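PDB 4AB5: transcriptional regulator, LYSR family from Neisseria meningitidis serogroup b, which regulates transcription as a LysR-family, MetR-like DNA-binding factor, probably acting on methionine biosynthesis genes, and is seen here as its regulatory domain. Local coordinates for the interface of chains A and B. Residues are numbered along the deposited sequence; one frame, centred on the assembly and turned at random. Chains: chain A/B, Transcriptional regulator, LYSR family.

The interface of chains A and B. Residues chain A 145, 148-149, 151; chain B 27, 31, 39, 41.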
loop_
_atom_site.group_PDB
_atom_site.type_symbol
_atom_site.label_atom_id
_atom_site.label_comp_id
_atom_site.label_asym_id
_atom_site.label_seq_id
_atom_site.Cartn_x
_atom_site.Cartn_y
_atom_site.Cartn_z
ATOM N N GLN A 145 -0.252 9.853 7.215
ATOM C CA GLN A 145 -1.325 10.853 7.292
ATOM C C GLN A 145 -2.087 10.808 8.600
ATOM O O GLN A 145 -2.511 11.855 9.089
ATOM C CB GLN A 145 -2.274 10.803 6.085
ATOM C CG GLN A 145 -1.626 11.233 4.761
ATOM C CD GLN A 145 -0.924 12.579 4.779
ATOM O OE1 GLN A 145 -1.398 13.562 5.346
ATOM N NE2 GLN A 145 0.202 12.655 4.105
ATOM N N ALA A 148 0.408 12.311 11.201
ATOM C CA ALA A 148 0.413 13.758 10.953
ATOM C C ALA A 148 -0.834 14.482 11.476
ATOM O O ALA A 148 -0.751 15.656 11.855
ATOM C CB ALA A 148 0.581 14.021 9.471
ATOM N N SER A 149 -1.985 13.771 11.506
ATOM C CA SER A 149 -3.278 14.286 11.958
ATOM C C SER A 149 -3.468 14.066 13.461
ATOM O O SER A 149 -4.563 14.320 13.989
ATOM C CB SER A 149 -4.408 13.640 11.162
ATOM O OG SER A 149 -4.253 13.816 9.762
ATOM N N ARG A 151 -3.511 11.244 15.108
ATOM C CA ARG A 151 -4.375 10.086 15.345
ATOM C C ARG A 151 -3.616 8.899 15.958
ATOM O O ARG A 151 -4.198 7.826 16.167
ATOM C CB ARG A 151 -5.167 9.683 14.075
ATOM C CG ARG A 151 -6.025 10.799 13.471
ATOM C CD ARG A 151 -7.318 11.043 14.221
ATOM N NE ARG A 151 -7.135 11.855 15.430
ATOM C CZ ARG A 151 -7.247 13.181 15.482
ATOM N NH1 ARG A 151 -7.524 13.876 14.386
ATOM N NH2 ARG A 151 -7.078 13.820 16.633
HETATM N N MSE B 27 -4.749 15.508 1.679
HETATM C CA MSE B 27 -4.832 15.729 3.128
HETATM C C MSE B 27 -3.644 16.555 3.604
HETATM O O MSE B 27 -3.804 17.406 4.476
HETATM C CB MSE B 27 -4.853 14.393 3.891
HETATM C CG MSE B 27 -6.199 13.697 3.876
HETATM SE SE MSE B 27 -6.121 11.981 4.812
HETATM C CE MSE B 27 -6.127 12.609 6.686
ATOM N N ARG B 31 -4.320 20.169 5.444
ATOM C CA ARG B 31 -3.891 20.321 6.835
ATOM C C ARG B 31 -3.340 21.701 7.221
ATOM O O ARG B 31 -3.975 22.316 8.074
ATOM C CB ARG B 31 -2.992 19.169 7.271
ATOM C CG ARG B 31 -2.660 19.120 8.765
ATOM C CD ARG B 31 -2.186 17.729 9.168
ATOM N NE ARG B 31 -1.248 17.197 8.182
ATOM C CZ ARG B 31 -1.419 16.080 7.489
ATOM N NH1 ARG B 31 -2.461 15.294 7.729
ATOM N NH2 ARG B 31 -0.521 15.709 6.592
ATOM N N LEU B 39 -8.378 15.854 11.288
ATOM C CA LEU B 39 -8.421 14.897 10.181
ATOM C C LEU B 39 -8.352 13.449 10.665
ATOM O O LEU B 39 -7.690 13.154 11.660
ATOM C CB LEU B 39 -7.289 15.184 9.173
ATOM C CG LEU B 39 -7.465 16.386 8.232
ATOM C CD1 LEU B 39 -6.134 16.773 7.607
ATOM C CD2 LEU B 39 -8.468 16.085 7.118
ATOM N N ILE B 41 -9.056 9.031 8.980
ATOM C CA ILE B 41 -9.374 8.096 7.898
ATOM C C ILE B 41 -10.196 6.983 8.515
ATOM O O ILE B 41 -9.746 6.359 9.471
ATOM C CB ILE B 41 -8.122 7.563 7.132
ATOM C CG1 ILE B 41 -7.277 8.723 6.537
ATOM C CG2 ILE B 41 -8.541 6.555 6.032
ATOM C CD1 ILE B 41 -5.812 8.467 6.446
#
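Across the two-fold interface of two LysR regulatory (substrate-binding) domains, chain A runs helical through A:Gln145 and A:Ala148 and leaves helix 140-148 at A:Ser149, against helical B:Arg31 (helix 20-33) and extended B:Leu39 (strand 37-42). The pairing, repeated by the two-fold axis, resembles the usual LysR regulatory-domain dimer, so the biological dimer is likely, though the structure alone does not prove it.

B:Arg31 starts with CG anti to the backbone N (chi1 -171°), and its folded outer chain brings the guanidinium to the end of helix 140-148. There NH2 of B:Arg31 donates to the amide oxygen OE1 of A:Gln145 at 2.6 Å, 161° at the hydrogen. The amide and guanidinium planes are 16° apart, and OE1 lies nearly in the guanidinium plane, so the groups meet edge on. NH1 of B:Arg31 makes weak, bent bonds to OE1 of A:Gln145 and OG of A:Ser149, each 3.1 Å. The methyl CB of A:Ala148 sits over the centre of one guanidinium face, 3.5 Å from CZ of B:Arg31; the backbone O of selenomethionine B:Met27, on the same chain as the arginine, lies over the other.

With OG beside its backbone N, A:Ser149 donates from OG to the backbone O of A:Gln145 at 2.7 Å, which probably helps to hold the hydroxyl toward B:Arg31. CB of A:Ser149 packs 3.8 Å from CB of B:Leu39. Farther along, A:Arg151 donates from NH1 to the backbone O of B:Leu39 at 2.8 Å, tying the loop to strand 37-42; the acceptor is close to the guanidinium plane, the donor tilted out of the carbonyl plane.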